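Local structure of surface glycoprotein (Trypanosoma brucei, 5KLH) at residues Gly31-Val36 with Val56-Thr61; Gln72-Val77 with Pro84-Ser89; Leu155-Leu160 with Gln199-Ser204; Ser178-Phe183 with Asp207-Leu212. The protein is of unknown molecular function but is a putative surface sensor of insect-stage trypanosomes, represented here by the bilobed ectodomain of a longer transmembrane protein. All coordinates share one frame; numbering follows the deposited sequence.

Contact 1: residues Gly31-Val36 with Val56-Thr61; sequences GTFSDV and VYTEAT
Phe33 lays its ring along the backbone of Thr58 to Ala60, reaching from the tip of a tight beta hairpin to a strand that is not its neighbour. The two strands approach to 7.1 Å at 51°, too far and too skewed for backbone pairing, so side chains carry the contact between two parts of one curled sheet. The hairpin turn, Phe33 to Val36, is of type I': Ser34 and Asp35 both have positive phi, and Phe33 N bonds Val36 O while Val36 N bonds Phe33 O. This places Phe33 and Val36 together on the side facing the second strand. Phe33 CG stands anti to the carbonyl carbon (chi1 -70°), which sends the ring back along strand 56-61, from Ala60 toward Thr58. The ring meets the methyl of Ala60 at a slant, Phe33 CD2 to Ala60 CB being 3.6 Å. Farther out, Phe33 CE2 passes Glu59 CA at 3.9 Å, and Phe33 CZ meets Thr58 CG2 at 3.8 Å. The hydroxyl of Thr58 is turned elsewhere and bonds Trp29 O. Beyond the ring, Val200, Leu202, Val77 and Ile79 also touch Phe33, which fits its burial inside the sheet's curve. Val36 comes in beside it: one branch touches the same methyl, Val36 CG1 to Ala60 CB 3.9 Å, and that CG1 also lies 3.5 Å from Thr61 O.

Contact 2: residues Gln72-Val77 with Pro84-Ser89; sequences QLVVKV and PFTRRS
Val77 and Phe85 pair at the turn end of an antiparallel beta hairpin, formed by strands 72-79 and 85-100, with a tight side-by-side fit. Phe85 CG sits between its own backbone N and carbonyl carbon (chi1 68°), which lifts the ring over the neighbouring valine. Val77 CG2 lies over one face of that ring, 4.0 Å from its centroid and 18° off the normal, a CH-pi contact; Val77 CG1 reaches Phe85 CE1. Leu73, Val75 and Ser89, buried like Val77, point to the same side of the sheet, where Leu158, Leu160 and Val200 close over the hairpin. Arg87 starts there too, but its end turns away to bond Glu172 and Gln177 O. Between the strands the backbone ladder is regular: Val75 N to Arg87 O measures 2.8 Å and its return bond, Arg87 N to Val75 O, 2.9 Å. Only the bond nearest the turn is weak, Phe85 N to Val77 O at 3.4 Å.

The other side is more open, since Lys76, Thr86 and Arg88 are exposed. Lys76 and Thr86 run side by side, Lys76 CG lying 3.9 Å from Thr86 OG1. Arg88, extended from CG to NE, runs alongside the buried Val74, and Asp69 holds it there by a salt bridge to NE. Val74 CG2 covers one face of the guanidinium toward its rim, 3.7 Å from Arg88 NE.

Contact 3: residues Leu155-Leu160 with Gln199-Ser204; sequences LSKLYL and QVQLYS
Tyr159, Gln201 and Tyr203 set three flat groups together on one face of a parallel strand pair. Tyr203 CE1 comes to the edge of the Tyr159 ring, near its plane, and lies 4.0 Å from Tyr159 CD2. Tyr203 in turn has Leu160 O at its own edge, while its ring stacks with Phe209 and also meets Tyr57. The Gln201 amide runs alongside Tyr159 with the planes 67° apart, Gln201 OE1 being 3.8 Å from Tyr159 CE2. That oxygen is fixed by Tyr203 OH, which donates to Gln201 OE1 over 3.0 Å, so the amide orientation follows: Gln201 NE2 faces the aliphatic chain of Lys157, 3.6 Å from its CD.

On the reverse face leucine and valine side chains meet. Leu160 CD1 crosses to Val200 CG1 at 3.8 Å, and Leu160 CB meets Leu202 CD1 at the same distance. The parallel register, Lys157 with Gln199 through Leu160 with Leu202, rests on five backbone bonds, which straighten toward the Leu160 end: Leu160 N to Gln201 O is 2.8 Å with 173° at the hydrogen.

On its far side, strand 155-160 has a classic beta bulge, Ser156 and Lys157 both facing Gly189 of strand 189-191. Strand 199-204 is flanked by strand 51-63, Val200 bonding Ala60 and Leu202 bonding Thr58, while strands 72-79 and 85-100 pack on Leu158 and Leu160.

Contact 4: residues Ser178-Phe183 with Asp207-Leu212; sequences SALYSF and DPFIAL
Leu180 and Phe209, which meet across this contact, each give their backbone N-H to a side-chain oxygen two residues back. Phe209 N to Asp207 OD2 is the shorter, 2.8 Å, and makes Asp207 the N-cap of the helix starting at Pro208; the donor approaches OD2 on its anti side, 24° out of the carboxylate plane. Ser55 OG also bonds that oxygen, while Asp207 OD1 takes Val56 N, so both carboxylate oxygens are held. Leu180 N to Ser178 OG, 3.0 Å, closes an ST turn in the loop.

Between these anchored ends the contact is apolar. With CG anti to its backbone N (chi1 179°), Phe209 reaches out to the loop, where Leu180 CD2 touches the ring edge 3.7 Å from Phe209 CZ. Ala179 points its methyl at the helix, its CB 3.7 Å from Ile210 CG1. Its carbonyl oxygen, Ala179 O, is buried here without a polar partner in the model and lies 3.8 Å from Phe209 CE1. Phe183 adds a looser touch on Ile210.

The loop is thus wedged between the first turn of helix 208-215 and strand 145-164, whose Tyr159 touches Ala179 and Leu180; helix 12-20 packs on Ala211 and Leu212.

Overall arrangement
Contacts 1, 2 and 3 belong to one curled sheet whose strand pairings run round in a ring: 31-33, 72-79, 85-100, 145-164, 197-204, 51-63, 36-47 and back to 31-33. Their centres lie about 9 to 12 Å apart. Ser34 N bonds Lys76 O (2.9 Å) between contacts 1 and 2, while contacts 1 and 3 are joined because strands 51-63 and 197-204 are neighbours. Within the curve, Val75 CG2 meets Leu158 CD2 at 3.6 Å, linking contacts 2 and 3. Contact 4 adds the loop and helix beside contact 3, centres about 11 Å apart, with Ser204 O 3.5 Å from Ile210 CD1; its segments alternate along the chain with those of contact 3.

Contact 1: residues Gly31-Val36 with Val56-Thr61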
loop_
_atom_site.group_PDB
_atom_site.type_symbol
_atom_site.label_atom_id
_atom_site.label_comp_id
_atom_site.label_asym_id
_atom_site.label_seq_id
_atom_site.Cartn_x
_atom_site.Cartn_y
_atom_site.Cartn_z
ATOM N N GLY A 31 3.923 5.898 22.663
ATOM C CA GLY A 31 4.364 7.212 22.236
ATOM C C GLY A 31 3.220 7.987 21.610
ATOM O O GLY A 31 2.064 7.837 22.018
ATOM N N THR A 32 3.535 8.815 20.619
ATOM C CA THR A 32 2.519 9.643 19.965
ATOM C C THR A 32 2.683 9.696 18.455
ATOM O O THR A 32 3.783 9.531 17.929
ATOM C CB THR A 32 2.524 11.101 20.489
ATOM O OG1 THR A 32 3.856 11.627 20.421
ATOM C CG2 THR A 32 2.020 11.180 21.922
ATOM N N PHE A 33 1.570 9.941 17.773
ATOM C CA PHE A 33 1.559 10.301 16.365
ATOM C C PHE A 33 1.009 11.719 16.298
ATOM O O PHE A 33 -0.151 11.936 16.628
ATOM C CB PHE A 33 0.688 9.351 15.529
ATOM C CG PHE A 33 1.256 7.961 15.365
ATOM C CD1 PHE A 33 2.194 7.688 14.373
ATOM C CD2 PHE A 33 0.816 6.921 16.167
ATOM C CE1 PHE A 33 2.703 6.394 14.209
ATOM C CE2 PHE A 33 1.317 5.635 16.004
ATOM C CZ PHE A 33 2.248 5.368 15.028
ATOM N N SER A 34 1.840 12.672 15.883
ATOM C CA SER A 34 1.456 14.080 15.856
ATOM C C SER A 34 0.716 14.466 17.145
ATOM O O SER A 34 -0.392 15.020 17.097
ATOM C CB SER A 34 0.594 14.380 14.626
ATOM O OG SER A 34 1.360 14.183 13.446
ATOM N N ASP A 35 1.345 14.127 18.272
ATOM C CA ASP A 35 0.877 14.434 19.624
ATOM C C ASP A 35 -0.381 13.679 20.049
ATOM O O ASP A 35 -0.893 13.904 21.149
ATOM C CB ASP A 35 0.646 15.933 19.768
ATOM C CG ASP A 35 1.862 16.733 19.400
ATOM O OD1 ASP A 35 2.948 16.429 19.938
ATOM O OD2 ASP A 35 1.736 17.635 18.547
ATOM N N VAL A 36 -0.870 12.765 19.213
ATOM C CA VAL A 36 -1.968 11.905 19.659
ATOM C C VAL A 36 -1.413 10.612 20.257
ATOM O O VAL A 36 -0.547 9.972 19.663
ATOM C CB VAL A 36 -2.939 11.568 18.510
ATOM C CG1 VAL A 36 -4.098 10.710 19.028
ATOM C CG2 VAL A 36 -3.483 12.838 17.882
ATOM N N VAL A 56 1.245 -7.221 15.007
ATOM C CA VAL A 56 1.288 -6.214 16.051
ATOM C C VAL A 56 1.668 -4.873 15.442
ATOM O O VAL A 56 2.639 -4.786 14.690
ATOM C CB VAL A 56 2.304 -6.578 17.158
ATOM C CG1 VAL A 56 2.334 -5.484 18.211
ATOM C CG2 VAL A 56 1.945 -7.907 17.795
ATOM N N TYR A 57 0.891 -3.836 15.731
ATOM C CA TYR A 57 1.220 -2.501 15.247
ATOM C C TYR A 57 0.909 -1.484 16.339
ATOM O O TYR A 57 0.227 -1.795 17.310
ATOM C CB TYR A 57 0.449 -2.186 13.958
ATOM C CG TYR A 57 -1.055 -2.291 14.077
ATOM C CD1 TYR A 57 -1.700 -3.500 13.860
ATOM C CD2 TYR A 57 -1.828 -1.176 14.378
ATOM C CE1 TYR A 57 -3.078 -3.602 13.968
ATOM C CE2 TYR A 57 -3.199 -1.269 14.482
ATOM C CZ TYR A 57 -3.815 -2.487 14.275
ATOM O OH TYR A 57 -5.179 -2.579 14.375
ATOM N N THR A 58 1.415 -0.272 16.203
ATOM C CA THR A 58 0.972 0.788 17.095
ATOM C C THR A 58 0.230 1.838 16.264
ATOM O O THR A 58 0.553 2.051 15.085
ATOM C CB THR A 58 2.146 1.382 17.885
ATOM O OG1 THR A 58 1.643 2.203 18.938
ATOM C CG2 THR A 58 3.064 2.216 16.991
ATOM N N GLU A 59 -0.804 2.444 16.849
ATOM C CA GLU A 59 -1.730 3.267 16.065
ATOM C C GLU A 59 -2.284 4.453 16.824
ATOM O O GLU A 59 -2.370 4.434 18.049
ATOM C CB GLU A 59 -2.910 2.424 15.554
ATOM C CG GLU A 59 -3.808 1.832 16.657
ATOM C CD GLU A 59 -4.877 2.795 17.169
ATOM O OE1 GLU A 59 -5.428 2.542 18.268
ATOM O OE2 GLU A 59 -5.185 3.792 16.474
ATOM N N ALA A 60 -2.680 5.473 16.075
ATOM C CA ALA A 60 -3.449 6.563 16.624
ATOM C C ALA A 60 -4.259 7.167 15.496
ATOM O O ALA A 60 -3.868 7.076 14.328
ATOM C CB ALA A 60 -2.529 7.606 17.283
ATOM N N THR A 61 -5.399 7.755 15.846
ATOM C CA THR A 61 -6.213 8.493 14.885
ATOM C C THR A 61 -5.822 9.961 14.957
ATOM O O THR A 61 -5.937 10.591 16.010
ATOM C CB THR A 61 -7.708 8.325 15.173
ATOM O OG1 THR A 61 -8.049 6.941 15.059
ATOM C CG2 THR A 61 -8.545 9.118 14.177
#

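Contact 2: residues Gln72-Val77 with Pro84-Ser89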
loop_
_atom_site.group_PDB
_atom_site.type_symbol
_atom_site.label_atom_id
_atom_site.label_comp_id
_atom_site.label_asym_id
_atom_site.label_seq_id
_atom_site.Cartn_x
_atom_site.Cartn_y
_atom_site.Cartn_z
ATOM N N GLN A 72 -1.081 18.299 2.332
ATOM C CA GLN A 72 -0.519 17.107 2.962
ATOM C C GLN A 72 -0.908 16.979 4.419
ATOM O O GLN A 72 -0.930 17.965 5.160
ATOM C CB GLN A 72 1.013 17.119 2.863
ATOM C CG GLN A 72 1.526 17.318 1.462
ATOM C CD GLN A 72 1.541 16.046 0.643
ATOM O OE1 GLN A 72 2.004 14.994 1.097
ATOM N NE2 GLN A 72 1.064 16.142 -0.590
ATOM N N LEU A 73 -1.207 15.753 4.834
ATOM C CA LEU A 73 -1.271 15.436 6.245
ATOM C C LEU A 73 0.165 15.266 6.722
ATOM O O LEU A 73 0.976 14.654 6.024
ATOM C CB LEU A 73 -2.065 14.151 6.485
ATOM C CG LEU A 73 -2.208 13.633 7.916
ATOM C CD1 LEU A 73 -3.280 14.419 8.670
ATOM C CD2 LEU A 73 -2.561 12.164 7.876
ATOM N N VAL A 74 0.472 15.834 7.885
ATOM C CA VAL A 74 1.800 15.756 8.465
ATOM C C VAL A 74 1.763 14.855 9.679
ATOM O O VAL A 74 1.166 15.204 10.704
ATOM C CB VAL A 74 2.323 17.155 8.866
ATOM C CG1 VAL A 74 3.719 17.047 9.453
ATOM C CG2 VAL A 74 2.326 18.080 7.656
ATOM N N VAL A 75 2.408 13.698 9.575
ATOM C CA VAL A 75 2.395 12.726 10.661
ATOM C C VAL A 75 3.784 12.664 11.281
ATOM O O VAL A 75 4.731 12.203 10.654
ATOM C CB VAL A 75 1.964 11.336 10.161
ATOM C CG1 VAL A 75 1.917 10.345 11.309
ATOM C CG2 VAL A 75 0.600 11.433 9.491
ATOM N N LYS A 76 3.903 13.174 12.504
ATOM C CA LYS A 76 5.164 13.121 13.231
ATOM C C LYS A 76 5.194 11.907 14.140
ATOM O O LYS A 76 4.458 11.826 15.129
ATOM C CB LYS A 76 5.366 14.418 14.019
ATOM C CG LYS A 76 5.260 15.630 13.103
ATOM C CD LYS A 76 5.637 16.936 13.786
ATOM C CE LYS A 76 5.530 18.087 12.790
ATOM N NZ LYS A 76 6.024 19.386 13.334
ATOM N N VAL A 77 6.027 10.942 13.773
ATOM C CA VAL A 77 6.075 9.672 14.472
ATOM C C VAL A 77 7.061 9.789 15.625
ATOM O O VAL A 77 8.245 10.023 15.410
ATOM C CB VAL A 77 6.488 8.547 13.512
ATOM C CG1 VAL A 77 6.492 7.206 14.211
ATOM C CG2 VAL A 77 5.577 8.554 12.296
ATOM N N PRO A 84 12.752 8.983 15.522
ATOM C CA PRO A 84 11.652 9.811 15.028
ATOM C C PRO A 84 11.744 10.110 13.535
ATOM O O PRO A 84 12.838 10.276 12.971
ATOM C CB PRO A 84 11.787 11.096 15.845
ATOM C CG PRO A 84 12.450 10.649 17.115
ATOM C CD PRO A 84 13.398 9.570 16.710
ATOM N N PHE A 85 10.579 10.165 12.898
ATOM C CA PHE A 85 10.510 10.566 11.507
ATOM C C PHE A 85 9.156 11.148 11.204
ATOM O O PHE A 85 8.190 10.928 11.953
ATOM C CB PHE A 85 10.838 9.390 10.561
ATOM C CG PHE A 85 9.818 8.285 10.543
ATOM C CD1 PHE A 85 9.852 7.277 11.492
ATOM C CD2 PHE A 85 8.864 8.222 9.540
ATOM C CE1 PHE A 85 8.927 6.236 11.466
ATOM C CE2 PHE A 85 7.937 7.182 9.507
ATOM C CZ PHE A 85 7.967 6.198 10.466
ATOM N N THR A 86 9.096 11.909 10.115
ATOM C CA THR A 86 7.847 12.485 9.640
ATOM C C THR A 86 7.440 11.871 8.308
ATOM O O THR A 86 8.272 11.671 7.425
ATOM C CB THR A 86 7.960 14.016 9.473
ATOM O OG1 THR A 86 8.236 14.614 10.744
ATOM C CG2 THR A 86 6.660 14.613 8.925
ATOM N N ARG A 87 6.157 11.572 8.170
ATOM C CA ARG A 87 5.601 11.281 6.860
ATOM C C ARG A 87 4.585 12.343 6.520
ATOM O O ARG A 87 3.655 12.598 7.304
ATOM C CB ARG A 87 4.943 9.900 6.808
ATOM C CG ARG A 87 4.181 9.657 5.506
ATOM C CD ARG A 87 5.142 9.397 4.345
ATOM N NE ARG A 87 5.878 8.157 4.562
ATOM C CZ ARG A 87 5.456 6.956 4.161
ATOM N NH1 ARG A 87 4.314 6.827 3.487
ATOM N NH2 ARG A 87 6.186 5.881 4.427
ATOM N N ARG A 88 4.783 12.968 5.364
ATOM C CA ARG A 88 3.745 13.762 4.719
ATOM C C ARG A 88 3.064 12.931 3.647
ATOM O O ARG A 88 3.735 12.301 2.841
ATOM C CB ARG A 88 4.344 15.027 4.112
ATOM C CG ARG A 88 4.581 16.118 5.126
ATOM C CD ARG A 88 5.315 17.299 4.505
ATOM N NE ARG A 88 5.233 18.466 5.381
ATOM C CZ ARG A 88 5.949 18.612 6.485
ATOM N NH1 ARG A 88 6.801 17.672 6.847
ATOM N NH2 ARG A 88 5.818 19.708 7.226
ATOM N N SER A 89 1.734 12.907 3.645
ATOM C CA SER A 89 0.992 12.108 2.681
ATOM C C SER A 89 -0.158 12.968 2.205
ATOM O O SER A 89 -0.761 13.667 3.018
ATOM C CB SER A 89 0.478 10.808 3.316
ATOM O OG SER A 89 0.026 9.889 2.332
#

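Contact 3: residues Leu155-Leu160 with Gln199-Ser204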
loop_
_atom_site.group_PDB
_atom_site.type_symbol
_atom_site.label_atom_id
_atom_site.label_comp_id
_atom_site.label_asym_id
_atom_site.label_seq_id
_atom_site.Cartn_x
_atom_site.Cartn_y
_atom_site.Cartn_z
ATOM N N LEU A 155 -7.196 10.099 1.621
ATOM C CA LEU A 155 -6.508 9.323 2.644
ATOM C C LEU A 155 -7.365 9.081 3.883
ATOM O O LEU A 155 -7.923 10.025 4.457
ATOM C CB LEU A 155 -5.228 10.040 3.060
ATOM C CG LEU A 155 -4.345 9.289 4.049
ATOM C CD1 LEU A 155 -3.784 8.024 3.411
ATOM C CD2 LEU A 155 -3.227 10.217 4.473
ATOM N N SER A 156 -7.429 7.819 4.303
ATOM C CA SER A 156 -8.222 7.416 5.459
ATOM C C SER A 156 -7.382 6.623 6.452
ATOM O O SER A 156 -7.568 6.732 7.660
ATOM C CB SER A 156 -9.412 6.588 5.011
ATOM O OG SER A 156 -10.163 6.162 6.132
ATOM N N LYS A 157 -6.487 5.798 5.918
ATOM C CA LYS A 157 -5.632 4.945 6.736
ATOM C C LYS A 157 -4.224 5.028 6.166
ATOM O O LYS A 157 -4.013 4.712 5.003
ATOM C CB LYS A 157 -6.155 3.501 6.744
ATOM C CG LYS A 157 -5.522 2.622 7.807
ATOM C CD LYS A 157 -6.297 1.313 8.009
ATOM C CE LYS A 157 -7.784 1.561 8.252
ATOM N NZ LYS A 157 -8.551 0.287 8.414
ATOM N N LEU A 158 -3.270 5.467 6.989
ATOM C CA LEU A 158 -1.897 5.610 6.559
ATOM C C LEU A 158 -1.077 4.510 7.214
ATOM O O LEU A 158 -1.094 4.396 8.434
ATOM C CB LEU A 158 -1.367 6.991 6.946
ATOM C CG LEU A 158 0.099 7.262 6.603
ATOM C CD1 LEU A 158 0.250 7.445 5.118
ATOM C CD2 LEU A 158 0.591 8.487 7.350
ATOM N N TYR A 159 -0.417 3.679 6.410
ATOM C CA TYR A 159 0.404 2.575 6.922
ATOM C C TYR A 159 1.876 2.910 6.852
ATOM O O TYR A 159 2.383 3.210 5.769
ATOM C CB TYR A 159 0.163 1.298 6.112
ATOM C CG TYR A 159 -1.260 0.810 6.077
ATOM C CD1 TYR A 159 -2.207 1.420 5.255
ATOM C CD2 TYR A 159 -1.648 -0.288 6.822
ATOM C CE1 TYR A 159 -3.510 0.952 5.206
ATOM C CE2 TYR A 159 -2.948 -0.762 6.774
ATOM C CZ TYR A 159 -3.868 -0.134 5.960
ATOM O OH TYR A 159 -5.157 -0.605 5.898
ATOM N N LEU A 160 2.578 2.832 7.981
ATOM C CA LEU A 160 3.996 3.159 8.020
ATOM C C LEU A 160 4.770 1.939 8.474
ATOM O O LEU A 160 4.206 1.080 9.152
ATOM C CB LEU A 160 4.257 4.342 8.959
ATOM C CG LEU A 160 3.460 5.609 8.653
ATOM C CD1 LEU A 160 3.667 6.683 9.725
ATOM C CD2 LEU A 160 3.880 6.151 7.304
ATOM N N GLN A 199 -6.477 7.319 10.332
ATOM C CA GLN A 199 -5.869 6.306 11.189
ATOM C C GLN A 199 -4.453 5.999 10.727
ATOM O O GLN A 199 -4.248 5.634 9.571
ATOM C CB GLN A 199 -6.701 5.018 11.190
ATOM C CG GLN A 199 -8.089 5.172 11.798
ATOM C CD GLN A 199 -8.857 3.863 11.842
ATOM O OE1 GLN A 199 -9.964 3.761 11.310
ATOM N NE2 GLN A 199 -8.278 2.856 12.492
ATOM N N VAL A 200 -3.491 6.127 11.636
ATOM C CA VAL A 200 -2.095 5.861 11.329
ATOM C C VAL A 200 -1.687 4.577 12.027
ATOM O O VAL A 200 -1.911 4.438 13.235
ATOM C CB VAL A 200 -1.182 7.002 11.782
ATOM C CG1 VAL A 200 0.261 6.692 11.392
ATOM C CG2 VAL A 200 -1.641 8.312 11.172
ATOM N N GLN A 201 -1.137 3.630 11.264
ATOM C CA GLN A 201 -0.651 2.371 11.821
ATOM C C GLN A 201 0.819 2.155 11.491
ATOM O O GLN A 201 1.223 2.211 10.319
ATOM C CB GLN A 201 -1.483 1.184 11.292
ATOM C CG GLN A 201 -2.977 1.310 11.601
ATOM C CD GLN A 201 -3.808 0.145 11.085
ATOM O OE1 GLN A 201 -3.277 -0.834 10.566
ATOM N NE2 GLN A 201 -5.128 0.250 11.234
ATOM N N LEU A 202 1.622 1.892 12.519
ATOM C CA LEU A 202 3.049 1.637 12.314
ATOM C C LEU A 202 3.352 0.162 12.574
ATOM O O LEU A 202 3.107 -0.349 13.673
ATOM C CB LEU A 202 3.905 2.543 13.217
ATOM C CG LEU A 202 5.415 2.300 13.199
ATOM C CD1 LEU A 202 6.020 2.751 11.879
ATOM C CD2 LEU A 202 6.117 2.979 14.372
ATOM N N TYR A 203 3.837 -0.519 11.534
ATOM C CA TYR A 203 4.256 -1.920 11.589
ATOM C C TYR A 203 5.760 -2.047 11.631
ATOM O O TYR A 203 6.494 -1.127 11.213
ATOM C CB TYR A 203 3.751 -2.691 10.363
ATOM C CG TYR A 203 2.265 -2.898 10.359
ATOM C CD1 TYR A 203 1.418 -1.907 9.906
ATOM C CD2 TYR A 203 1.709 -4.090 10.820
ATOM C CE1 TYR A 203 0.030 -2.091 9.918
ATOM C CE2 TYR A 203 0.341 -4.283 10.835
ATOM C CZ TYR A 203 -0.493 -3.276 10.385
ATOM O OH TYR A 203 -1.867 -3.452 10.395
ATOM N N SER A 204 6.234 -3.205 12.077
ATOM C CA SER A 204 7.634 -3.550 11.863
ATOM C C SER A 204 7.746 -4.316 10.544
ATOM O O SER A 204 6.786 -4.962 10.119
ATOM C CB SER A 204 8.204 -4.368 13.032
ATOM O OG SER A 204 7.632 -5.666 13.098
#

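Contact 4: residues Ser178-Phe183 with Asp207-Leu212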
loop_
_atom_site.group_PDB
_atom_site.type_symbol
_atom_site.label_atom_id
_atom_site.label_comp_id
_atom_site.label_asym_id
_atom_site.label_seq_id
_atom_site.Cartn_x
_atom_site.Cartn_y
_atom_site.Cartn_z
ATOM N N SER A 178 4.971 1.602 2.614
ATOM C CA SER A 178 3.673 1.256 3.182
ATOM C C SER A 178 3.693 -0.204 3.596
ATOM O O SER A 178 4.497 -0.989 3.069
ATOM C CB SER A 178 2.543 1.514 2.170
ATOM O OG SER A 178 1.293 1.043 2.679
ATOM N N ALA A 179 2.816 -0.569 4.532
ATOM C CA ALA A 179 2.645 -1.979 4.873
ATOM C C ALA A 179 1.772 -2.694 3.863
ATOM O O ALA A 179 1.768 -3.925 3.817
ATOM C CB ALA A 179 2.046 -2.136 6.275
ATOM N N LEU A 180 1.007 -1.937 3.067
ATOM C CA LEU A 180 0.136 -2.542 2.059
ATOM C C LEU A 180 0.837 -2.765 0.719
ATOM O O LEU A 180 1.546 -1.896 0.243
ATOM C CB LEU A 180 -1.099 -1.672 1.812
ATOM C CG LEU A 180 -2.201 -1.530 2.847
ATOM C CD1 LEU A 180 -3.295 -0.674 2.233
ATOM C CD2 LEU A 180 -2.754 -2.897 3.197
ATOM N N TYR A 181 0.625 -3.925 0.107
ATOM C CA TYR A 181 1.079 -4.170 -1.258
ATOM C C TYR A 181 0.525 -3.065 -2.159
ATOM O O TYR A 181 -0.646 -2.723 -2.022
ATOM C CB TYR A 181 0.580 -5.536 -1.715
ATOM C CG TYR A 181 1.139 -6.045 -3.014
ATOM C CD1 TYR A 181 2.309 -6.772 -3.034
ATOM C CD2 TYR A 181 0.469 -5.847 -4.205
ATOM C CE1 TYR A 181 2.814 -7.277 -4.211
ATOM C CE2 TYR A 181 0.962 -6.353 -5.392
ATOM C CZ TYR A 181 2.142 -7.058 -5.385
ATOM O OH TYR A 181 2.653 -7.567 -6.556
ATOM N N SER A 182 1.319 -2.509 -3.079
ATOM C CA SER A 182 2.687 -2.944 -3.386
ATOM C C SER A 182 3.793 -2.150 -2.687
ATOM O O SER A 182 4.903 -2.037 -3.218
ATOM C CB SER A 182 2.903 -2.885 -4.903
ATOM O OG SER A 182 2.391 -1.665 -5.429
ATOM N N PHE A 183 3.485 -1.607 -1.507
ATOM C CA PHE A 183 4.481 -1.053 -0.585
ATOM C C PHE A 183 5.089 0.295 -0.977
ATOM O O PHE A 183 6.044 0.731 -0.346
ATOM C CB PHE A 183 5.617 -2.065 -0.360
ATOM C CG PHE A 183 5.120 -3.455 -0.059
ATOM C CD1 PHE A 183 4.300 -3.681 1.031
ATOM C CD2 PHE A 183 5.438 -4.519 -0.886
ATOM C CE1 PHE A 183 3.825 -4.943 1.304
ATOM C CE2 PHE A 183 4.968 -5.791 -0.620
ATOM C CZ PHE A 183 4.146 -6.004 0.473
ATOM N N ASP A 207 6.621 -7.974 10.221
ATOM C CA ASP A 207 5.260 -8.362 10.625
ATOM C C ASP A 207 4.616 -9.310 9.631
ATOM O O ASP A 207 4.769 -9.147 8.429
ATOM C CB ASP A 207 4.366 -7.138 10.791
ATOM C CG ASP A 207 3.137 -7.447 11.602
ATOM O OD1 ASP A 207 3.227 -7.304 12.834
ATOM O OD2 ASP A 207 2.089 -7.817 11.005
ATOM N N PRO A 208 3.861 -10.301 10.126
ATOM C CA PRO A 208 3.194 -11.212 9.195
ATOM C C PRO A 208 2.175 -10.509 8.293
ATOM O O PRO A 208 1.859 -11.012 7.216
ATOM C CB PRO A 208 2.503 -12.206 10.135
ATOM C CG PRO A 208 3.425 -12.268 11.322
ATOM C CD PRO A 208 3.827 -10.810 11.512
ATOM N N PHE A 209 1.649 -9.368 8.729
ATOM C CA PHE A 209 0.743 -8.607 7.867
ATOM C C PHE A 209 1.466 -8.211 6.570
ATOM O O PHE A 209 0.910 -8.332 5.470
ATOM C CB PHE A 209 0.219 -7.361 8.604
ATOM C CG PHE A 209 -0.717 -6.498 7.785
ATOM C CD1 PHE A 209 -0.225 -5.471 7.002
ATOM C CD2 PHE A 209 -2.085 -6.692 7.841
ATOM C CE1 PHE A 209 -1.071 -4.674 6.255
ATOM C CE2 PHE A 209 -2.941 -5.893 7.099
ATOM C CZ PHE A 209 -2.429 -4.880 6.307
ATOM N N ILE A 210 2.697 -7.734 6.705
ATOM C CA ILE A 210 3.474 -7.311 5.541
ATOM C C ILE A 210 3.900 -8.540 4.732
ATOM O O ILE A 210 3.776 -8.552 3.506
ATOM C CB ILE A 210 4.687 -6.474 5.962
ATOM C CG1 ILE A 210 4.213 -5.107 6.465
ATOM C CG2 ILE A 210 5.673 -6.342 4.809
ATOM C CD1 ILE A 210 5.310 -4.247 7.076
ATOM N N ALA A 211 4.360 -9.589 5.417
ATOM C CA ALA A 211 4.702 -10.841 4.735
ATOM C C ALA A 211 3.535 -11.415 3.928
ATOM O O ALA A 211 3.720 -11.859 2.790
ATOM C CB ALA A 211 5.207 -11.862 5.734
ATOM N N LEU A 212 2.331 -11.405 4.503
ATOM C CA LEU A 212 1.155 -11.882 3.798
ATOM C C LEU A 212 0.848 -11.008 2.583
ATOM O O LEU A 212 0.557 -11.532 1.502
ATOM C CB LEU A 212 -0.046 -11.938 4.749
ATOM C CG LEU A 212 -1.306 -12.626 4.240
ATOM C CD1 LEU A 212 -1.001 -14.098 3.933
ATOM C CD2 LEU A 212 -2.422 -12.507 5.265
#